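Side-chain contacts in putative lipoprotein (Bacteroides fragilis, PDB 4GBS), which is of unknown function but belongs to the HmuY family, whose namesake binds haem, so a role in haem uptake is possible: residues A[20-25]-A[29-34]; A[69-72]-A[77-80]; A[73-78]-A[154-159]. One frame throughout, in Å; residues are numbered along the deposited sequence.

Interaction 1 of 3, residues A[20-25]-A[29-34]; sequences FITIDH and SGTVRV
Val32 lays its CG2 methyl over one face of the Phe20 ring. This is a CH-pi contact, with Val32 CG2 3.6 Å from the centroid of the Phe20 ring and 17° off the ring normal. The torsion of Val32 explains it: CG1 is anti to the backbone N (chi1 179°), which puts CG2 beside that N, against the face of the Phe20 ring. Ile52 of strand 51-54 touches both side chains.

On the sheet face that carries Asp24 and Ser29, Thr22 and Thr31 lie side by side and point the same way, with Thr22 CB 3.6 Å from Thr31 OG1. The hydroxyl of Thr31 is hydrogen-bonded to Asp193. Further along, Asp24 CB lies 3.5 Å from Ser29 OG. Ile21 reaches back across the hairpin, and its CD1 rests 3.7 Å from Thr31 CG2 and 4.0 Å from Arg33 CB. The guanidinium of Arg33 leads away to a salt bridge with Glu13.

The backbones run antiparallel. Thr31 N donates to Thr22 O at 2.9 Å, while the return bond from Thr22 N to Thr31 O is weak at 3.3 Å. Asp24 and Ser29 exchange two bonds near the turn. Strand 29-35 continues the pairing to strand 189-195. Ile21 and Thr22 opposite Thr31 form a classic beta bulge, which interrupts the hairpin of strands 19-24 and 29-35 at the margin of the large antiparallel sheet.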
loop_
_atom_site.group_PDB
_atom_site.type_symbol
_atom_site.label_atom_id
_atom_site.label_comp_id
_atom_site.label_asym_id
_atom_site.label_seq_id
_atom_site.Cartn_x
_atom_site.Cartn_y
_atom_site.Cartn_z
ATOM N N PHE A 20 4.577 5.739 11.265
ATOM C CA PHE A 20 5.758 6.333 10.639
ATOM C C PHE A 20 6.936 6.089 11.577
ATOM O O PHE A 20 7.325 6.959 12.358
ATOM C CB PHE A 20 5.518 7.824 10.314
ATOM C CG PHE A 20 4.618 8.049 9.114
ATOM C CD1 PHE A 20 3.242 7.865 9.206
ATOM C CD2 PHE A 20 5.148 8.449 7.893
ATOM C CE1 PHE A 20 2.412 8.063 8.089
ATOM C CE2 PHE A 20 4.312 8.665 6.779
ATOM C CZ PHE A 20 2.951 8.468 6.885
ATOM N N ILE A 21 7.480 4.855 11.511
ATOM C CA ILE A 21 8.558 4.346 12.364
ATOM C C ILE A 21 9.903 5.064 12.046
ATOM O O ILE A 21 10.791 5.083 12.899
ATOM C CB ILE A 21 8.694 2.803 12.255
ATOM C CG1 ILE A 21 8.984 2.319 10.809
ATOM C CG2 ILE A 21 7.450 2.115 12.840
ATOM C CD1 ILE A 21 9.447 0.863 10.707
ATOM N N THR A 22 10.025 5.682 10.855
ATOM C CA THR A 22 11.189 6.478 10.436
ATOM C C THR A 22 10.683 7.731 9.684
ATOM O O THR A 22 9.813 7.634 8.810
ATOM C CB THR A 22 12.165 5.648 9.585
ATOM O OG1 THR A 22 12.510 4.441 10.269
ATOM C CG2 THR A 22 13.424 6.417 9.197
ATOM N N ILE A 23 11.209 8.902 10.061
ATOM C CA ILE A 23 10.904 10.193 9.439
ATOM C C ILE A 23 12.218 10.962 9.288
ATOM O O ILE A 23 12.952 11.145 10.269
ATOM C CB ILE A 23 9.837 11.014 10.214
ATOM C CG1 ILE A 23 8.482 10.274 10.290
ATOM C CG2 ILE A 23 9.657 12.389 9.566
ATOM C CD1 ILE A 23 7.474 10.846 11.265
ATOM N N ASP A 24 12.516 11.388 8.055
ATOM C CA ASP A 24 13.677 12.211 7.728
ATOM C C ASP A 24 13.158 13.398 6.918
ATOM O O ASP A 24 13.023 13.312 5.693
ATOM C CB ASP A 24 14.778 11.409 6.997
ATOM C CG ASP A 24 16.069 12.169 6.709
ATOM O OD1 ASP A 24 16.123 13.396 6.988
ATOM O OD2 ASP A 24 17.026 11.538 6.213
ATOM N N HIS A 25 12.825 14.494 7.631
ATOM C CA HIS A 25 12.264 15.722 7.062
ATOM C C HIS A 25 13.232 16.391 6.079
ATOM O O HIS A 25 12.777 17.018 5.118
ATOM C CB HIS A 25 11.890 16.720 8.167
ATOM C CG HIS A 25 10.731 16.296 9.019
ATOM N ND1 HIS A 25 9.421 16.442 8.581
ATOM C CD2 HIS A 25 10.718 15.816 10.285
ATOM C CE1 HIS A 25 8.662 16.016 9.577
ATOM N NE2 HIS A 25 9.397 15.631 10.624
ATOM N N SER A 29 12.004 11.760 3.273
ATOM C CA SER A 29 11.867 10.313 3.270
ATOM C C SER A 29 11.329 9.802 4.611
ATOM O O SER A 29 11.200 10.563 5.580
ATOM C CB SER A 29 13.213 9.658 2.955
ATOM O OG SER A 29 14.162 9.727 4.009
ATOM N N GLY A 30 11.009 8.515 4.633
ATOM C CA GLY A 30 10.529 7.841 5.825
ATOM C C GLY A 30 10.144 6.399 5.579
ATOM O O GLY A 30 10.248 5.893 4.450
ATOM N N THR A 31 9.656 5.746 6.648
ATOM C CA THR A 31 9.251 4.351 6.643
ATOM C C THR A 31 7.954 4.216 7.409
ATOM O O THR A 31 7.829 4.708 8.530
ATOM C CB THR A 31 10.369 3.485 7.233
ATOM O OG1 THR A 31 11.586 3.761 6.532
ATOM C CG2 THR A 31 10.057 1.997 7.191
ATOM N N VAL A 32 6.995 3.532 6.791
ATOM C CA VAL A 32 5.678 3.248 7.357
ATOM C C VAL A 32 5.569 1.743 7.593
ATOM O O VAL A 32 5.939 0.965 6.708
ATOM C CB VAL A 32 4.529 3.777 6.441
ATOM C CG1 VAL A 32 3.149 3.464 7.017
ATOM C CG2 VAL A 32 4.673 5.265 6.185
ATOM N N ARG A 33 5.049 1.345 8.775
ATOM C CA ARG A 33 4.788 -0.051 9.121
ATOM C C ARG A 33 3.346 -0.164 9.634
ATOM O O ARG A 33 2.946 0.581 10.530
ATOM C CB ARG A 33 5.815 -0.590 10.140
ATOM C CG ARG A 33 5.689 -2.093 10.423
ATOM C CD ARG A 33 6.851 -2.633 11.257
ATOM N NE ARG A 33 6.756 -4.089 11.429
ATOM C CZ ARG A 33 6.283 -4.701 12.513
ATOM N NH1 ARG A 33 5.916 -3.994 13.577
ATOM N NH2 ARG A 33 6.218 -6.029 12.559
ATOM N N VAL A 34 2.547 -1.054 9.022
ATOM C CA VAL A 34 1.153 -1.243 9.425
ATOM C C VAL A 34 0.838 -2.729 9.585
ATOM O O VAL A 34 1.403 -3.573 8.885
ATOM C CB VAL A 34 0.108 -0.585 8.458
ATOM C CG1 VAL A 34 0.208 0.941 8.461
ATOM C CG2 VAL A 34 0.179 -1.141 7.042
#

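Interaction 2 of 3, residues A[69-72]-A[77-80]; sequences DLAI and VKTN
The flat groups here are backbone peptides, which meet edge to edge: Ala71 and Lys78 exchange two hydrogen bonds. Ala71 N donates to Lys78 O at 2.9 Å. Lys78 N donates to Ala71 O at 3.1 Å. They form the hydrogen-bonded pair of a beta hairpin, strands 70-73 and 76-79, at one margin of the four-stranded antiparallel sheet.

Ala71 and Lys78 share one face of that sheet. Ala71 CB sits 3.9 Å from Lys78 CG. That CG lies between the backbone N and the carbonyl carbon (chi1 72°), and the chain beyond is extended, so the aliphatic part passes the methyl. Lys78 NZ forms a salt bridge with Asp64. Trp42 touches Ala71 and adds a cation-pi contact with Lys78.

The opposite face carries Leu70, Ile72, Val77 and Thr79. Val77 spreads its two methyls between two partners: CG1 is 4.2 Å from Leu70 CD1, and CG2 is 4.4 Å from Ile72 CG1. Leu165 touches Leu70 and Thr79, and Trp144 touches Ile72 and Val77, so this face is buried.

The carboxylate of Asp69 takes its partners outside the hairpin: OD2 accepts from Leu47 N and is hydrogen-bonded to His48 ND1. Asp69 and Leu70 both face Ile45, a classic beta bulge. Asn80 N makes a weak 3.3 Å bond to Asp69 O, and a water bridges the same two atoms, donating to Asp69 O at 2.7 Å and accepting from Asn80 N, so that N-H is shared.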
loop_
_atom_site.group_PDB
_atom_site.type_symbol
_atom_site.label_atom_id
_atom_site.label_comp_id
_atom_site.label_asym_id
_atom_site.label_seq_id
_atom_site.Cartn_x
_atom_site.Cartn_y
_atom_site.Cartn_z
ATOM N N ASP A 69 -4.033 9.535 1.917
ATOM C CA ASP A 69 -3.389 9.466 0.606
ATOM C C ASP A 69 -3.498 8.044 0.027
ATOM O O ASP A 69 -3.785 7.897 -1.170
ATOM C CB ASP A 69 -1.932 9.921 0.706
ATOM C CG ASP A 69 -1.834 11.378 1.078
ATOM O OD1 ASP A 69 -2.713 12.158 0.661
ATOM O OD2 ASP A 69 -0.892 11.740 1.791
ATOM N N LEU A 70 -3.316 7.014 0.870
ATOM C CA LEU A 70 -3.482 5.619 0.456
ATOM C C LEU A 70 -3.946 4.781 1.654
ATOM O O LEU A 70 -3.922 5.251 2.797
ATOM C CB LEU A 70 -2.216 5.001 -0.192
ATOM C CG LEU A 70 -0.961 4.770 0.662
ATOM C CD1 LEU A 70 -0.119 3.645 0.074
ATOM C CD2 LEU A 70 -0.165 6.067 0.870
ATOM N N ALA A 71 -4.425 3.568 1.371
ATOM C CA ALA A 71 -4.924 2.648 2.387
ATOM C C ALA A 71 -4.515 1.230 2.046
ATOM O O ALA A 71 -4.426 0.881 0.867
ATOM C CB ALA A 71 -6.439 2.758 2.523
ATOM N N ILE A 72 -4.228 0.424 3.088
ATOM C CA ILE A 72 -3.797 -0.974 2.962
ATOM C C ILE A 72 -4.754 -1.868 3.757
ATOM O O ILE A 72 -5.042 -1.609 4.917
ATOM C CB ILE A 72 -2.317 -1.168 3.409
ATOM C CG1 ILE A 72 -1.366 -0.212 2.630
ATOM C CG2 ILE A 72 -1.871 -2.631 3.237
ATOM C CD1 ILE A 72 0.025 -0.077 3.198
ATOM N N VAL A 77 -4.161 -2.372 -1.941
ATOM C CA VAL A 77 -3.981 -0.933 -1.825
ATOM C C VAL A 77 -5.111 -0.216 -2.567
ATOM O O VAL A 77 -5.495 -0.624 -3.663
ATOM C CB VAL A 77 -2.579 -0.481 -2.369
ATOM C CG1 VAL A 77 -2.400 1.038 -2.281
ATOM C CG2 VAL A 77 -1.433 -1.192 -1.659
ATOM N N LYS A 78 -5.618 0.857 -1.970
ATOM C CA LYS A 78 -6.541 1.780 -2.620
ATOM C C LYS A 78 -5.970 3.177 -2.406
ATOM O O LYS A 78 -5.216 3.402 -1.447
ATOM C CB LYS A 78 -8.014 1.653 -2.168
ATOM C CG LYS A 78 -8.334 2.156 -0.780
ATOM C CD LYS A 78 -9.845 2.190 -0.582
ATOM C CE LYS A 78 -10.193 2.696 0.794
ATOM N NZ LYS A 78 -11.664 2.788 0.964
ATOM N N THR A 79 -6.276 4.096 -3.318
ATOM C CA THR A 79 -5.781 5.460 -3.202
ATOM C C THR A 79 -6.987 6.374 -3.036
ATOM O O THR A 79 -8.129 5.934 -3.183
ATOM C CB THR A 79 -4.888 5.843 -4.406
ATOM O OG1 THR A 79 -5.699 6.026 -5.558
ATOM C CG2 THR A 79 -3.785 4.812 -4.691
ATOM N N ASN A 80 -6.739 7.632 -2.688
ATOM C CA ASN A 80 -7.815 8.597 -2.520
ATOM C C ASN A 80 -7.857 9.493 -3.742
ATOM O O ASN A 80 -7.337 10.604 -3.696
ATOM C CB ASN A 80 -7.594 9.393 -1.228
ATOM C CG ASN A 80 -8.754 10.254 -0.861
ATOM O OD1 ASN A 80 -9.867 10.104 -1.389
ATOM N ND2 ASN A 80 -8.536 11.127 0.102
HETATM O O HOH W 1 -3.955 9.015 -3.640
#

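Interaction 3 of 3, residues A[73-78]-A[154-159]; sequences HRYDVK and PIYTPS
Tyr75 and Tyr156 make the contact as an aromatic pair. The stack is an offset edge-to-face one: the edge of Tyr156 is turned toward the face of Tyr75. The planes stand at 76° and the centroids are 5.6 Å apart.

The apolar contact is Tyr156 CE2 against Tyr75 CE2, 3.6 Å apart. Tyr75 OH also comes within 3.6 Å of Tyr156 CE2. Tyr75 CE2 itself sits at the edge of the Tyr156 ring, in its plane. Leu145 touches both tyrosines, and Val147 also packs on Tyr156.

Tyr75 extends toward strand 155-158 from a type II' beta turn, His73 to Asp76, at the end of the hairpin of strands 70-73 and 76-79. Its CG lies beside the backbone N and opposite the carbonyl carbon (chi1 -47°), which carries the ring to Tyr156. Tyr156 belongs to a small two-stranded sheet, so the ring pair joins the hairpin end to that sheet. Tyr75 O also accepts from Trp144 NE1, beside strand 145-148.

Hydrogen bonds hold the turn itself. Asp76 N donates to His73 O at 2.8 Å, and His73 N donates to Asp76 O at 3.0 Å. His73 ND1 donates to Asp76 OD2 at 2.7 Å. The carboxylate oxygen lies almost in the imidazole plane and is met on its anti side. This bond should fix the rotation of the His73 ring. Arg74 lays its CG over one face of that imidazole, toward the rim, while Arg74 NH1 is hydrogen-bonded to Thr37 O. The other ring nitrogen, His73 NE2, is hydrogen-bonded to Tyr39 O.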
loop_
_atom_site.group_PDB
_atom_site.type_symbol
_atom_site.label_atom_id
_atom_site.label_comp_id
_atom_site.label_asym_id
_atom_site.label_seq_id
_atom_site.Cartn_x
_atom_site.Cartn_y
_atom_site.Cartn_z
ATOM N N HIS A 73 -5.269 -2.900 3.078
ATOM C CA HIS A 73 -6.121 -3.992 3.552
ATOM C C HIS A 73 -5.441 -5.242 3.118
ATOM O O HIS A 73 -5.287 -5.413 1.914
ATOM C CB HIS A 73 -7.567 -3.868 2.999
ATOM C CG HIS A 73 -8.360 -5.134 3.096
ATOM N ND1 HIS A 73 -8.277 -6.118 2.115
ATOM C CD2 HIS A 73 -9.214 -5.551 4.060
ATOM C CE1 HIS A 73 -9.076 -7.094 2.515
ATOM N NE2 HIS A 73 -9.669 -6.795 3.676
ATOM N N ARG A 74 -4.980 -6.096 4.039
ATOM C CA ARG A 74 -4.230 -7.291 3.651
ATOM C C ARG A 74 -3.075 -6.824 2.747
ATOM O O ARG A 74 -2.309 -5.957 3.168
ATOM C CB ARG A 74 -5.122 -8.369 2.996
ATOM C CG ARG A 74 -6.158 -8.969 3.951
ATOM C CD ARG A 74 -5.541 -9.803 5.043
ATOM N NE ARG A 74 -4.787 -10.933 4.499
ATOM C CZ ARG A 74 -4.118 -11.817 5.233
ATOM N NH1 ARG A 74 -4.101 -11.717 6.556
ATOM N NH2 ARG A 74 -3.445 -12.796 4.649
ATOM N N TYR A 75 -2.997 -7.301 1.491
ATOM C CA TYR A 75 -1.906 -6.877 0.599
ATOM C C TYR A 75 -2.407 -5.919 -0.461
ATOM O O TYR A 75 -1.638 -5.525 -1.341
ATOM C CB TYR A 75 -1.248 -8.101 -0.063
ATOM C CG TYR A 75 -0.931 -9.211 0.920
ATOM C CD1 TYR A 75 0.051 -9.046 1.912
ATOM C CD2 TYR A 75 -1.591 -10.434 0.852
ATOM C CE1 TYR A 75 0.337 -10.066 2.822
ATOM C CE2 TYR A 75 -1.314 -11.455 1.758
ATOM C CZ TYR A 75 -0.350 -11.267 2.737
ATOM O OH TYR A 75 -0.123 -12.294 3.615
ATOM N N ASP A 76 -3.692 -5.533 -0.347
ATOM C CA ASP A 76 -4.448 -4.649 -1.227
ATOM C C ASP A 76 -4.236 -3.191 -0.899
ATOM O O ASP A 76 -4.203 -2.803 0.266
ATOM C CB ASP A 76 -5.960 -4.945 -1.123
ATOM C CG ASP A 76 -6.381 -6.400 -1.128
ATOM O OD1 ASP A 76 -5.827 -7.178 -1.944
ATOM O OD2 ASP A 76 -7.284 -6.757 -0.339
ATOM N N VAL A 77 -4.161 -2.372 -1.941
ATOM C CA VAL A 77 -3.981 -0.933 -1.825
ATOM C C VAL A 77 -5.111 -0.216 -2.567
ATOM O O VAL A 77 -5.495 -0.624 -3.663
ATOM C CB VAL A 77 -2.579 -0.481 -2.369
ATOM C CG1 VAL A 77 -2.400 1.038 -2.281
ATOM C CG2 VAL A 77 -1.433 -1.192 -1.659
ATOM N N LYS A 78 -5.618 0.857 -1.970
ATOM C CA LYS A 78 -6.541 1.780 -2.620
ATOM C C LYS A 78 -5.970 3.177 -2.406
ATOM O O LYS A 78 -5.216 3.402 -1.447
ATOM C CB LYS A 78 -8.014 1.653 -2.168
ATOM C CG LYS A 78 -8.334 2.156 -0.780
ATOM C CD LYS A 78 -9.845 2.190 -0.582
ATOM C CE LYS A 78 -10.193 2.696 0.794
ATOM N NZ LYS A 78 -11.664 2.788 0.964
ATOM N N PRO A 154 -0.114 -20.929 -1.380
ATOM C CA PRO A 154 0.218 -19.933 -2.422
ATOM C C PRO A 154 1.678 -19.433 -2.356
ATOM O O PRO A 154 2.325 -19.492 -1.299
ATOM C CB PRO A 154 -0.764 -18.787 -2.147
ATOM C CG PRO A 154 -1.200 -18.961 -0.745
ATOM C CD PRO A 154 -1.188 -20.433 -0.487
ATOM N N ILE A 155 2.189 -18.951 -3.517
ATOM C CA ILE A 155 3.559 -18.436 -3.676
ATOM C C ILE A 155 3.529 -16.895 -3.705
ATOM O O ILE A 155 2.909 -16.275 -4.578
ATOM C CB ILE A 155 4.261 -19.016 -4.925
ATOM C CG1 ILE A 155 4.430 -20.565 -4.829
ATOM C CG2 ILE A 155 5.591 -18.286 -5.236
ATOM C CD1 ILE A 155 5.283 -21.160 -3.605
ATOM N N TYR A 156 4.256 -16.299 -2.754
ATOM C CA TYR A 156 4.373 -14.857 -2.553
ATOM C C TYR A 156 5.616 -14.301 -3.260
ATOM O O TYR A 156 6.740 -14.682 -2.942
ATOM C CB TYR A 156 4.414 -14.560 -1.050
ATOM C CG TYR A 156 3.090 -14.791 -0.341
ATOM C CD1 TYR A 156 2.693 -16.068 0.042
ATOM C CD2 TYR A 156 2.280 -13.733 0.022
ATOM C CE1 TYR A 156 1.504 -16.283 0.725
ATOM C CE2 TYR A 156 1.075 -13.946 0.684
ATOM C CZ TYR A 156 0.674 -15.230 1.003
ATOM O OH TYR A 156 -0.503 -15.489 1.660
ATOM N N THR A 157 5.404 -13.414 -4.226
ATOM C CA THR A 157 6.493 -12.802 -4.992
ATOM C C THR A 157 6.412 -11.250 -4.936
ATOM O O THR A 157 5.637 -10.645 -5.683
ATOM C CB THR A 157 6.472 -13.284 -6.451
ATOM O OG1 THR A 157 6.331 -14.696 -6.489
ATOM C CG2 THR A 157 7.693 -12.826 -7.243
ATOM N N PRO A 158 7.242 -10.587 -4.107
ATOM C CA PRO A 158 7.233 -9.116 -4.105
ATOM C C PRO A 158 7.890 -8.582 -5.384
ATOM O O PRO A 158 8.911 -9.127 -5.804
ATOM C CB PRO A 158 8.027 -8.756 -2.844
ATOM C CG PRO A 158 8.897 -9.907 -2.601
ATOM C CD PRO A 158 8.220 -11.132 -3.144
ATOM N N SER A 159 7.299 -7.557 -6.015
ATOM C CA SER A 159 7.848 -6.979 -7.241
ATOM C C SER A 159 9.237 -6.391 -7.005
ATOM O O SER A 159 10.097 -6.472 -7.893
ATOM C CB SER A 159 6.925 -5.896 -7.783
ATOM O OG SER A 159 6.889 -4.813 -6.872
#

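From the N terminus, interaction 1 comes first and closes the short hairpin 20-34 at one margin of the nine-stranded sheet. Interaction 2 follows in series and closes the hairpin 69-80 of the four-stranded sheet. Interaction 3 starts within the loop that interaction 2 closes, shares Val77 and Lys78 with it, and spans 75 residues to reach 154-159. The last two therefore cross rather than nest. Interaction 1 meets interaction 2 where Val34 CG2 packs on Ile72 CD1, 4.0 Å apart, which links the two larger sheets. Interaction 3 adds the two-stranded sheet. Interactions 1 and 3 do not touch and lie on opposite sides of the chain's centre.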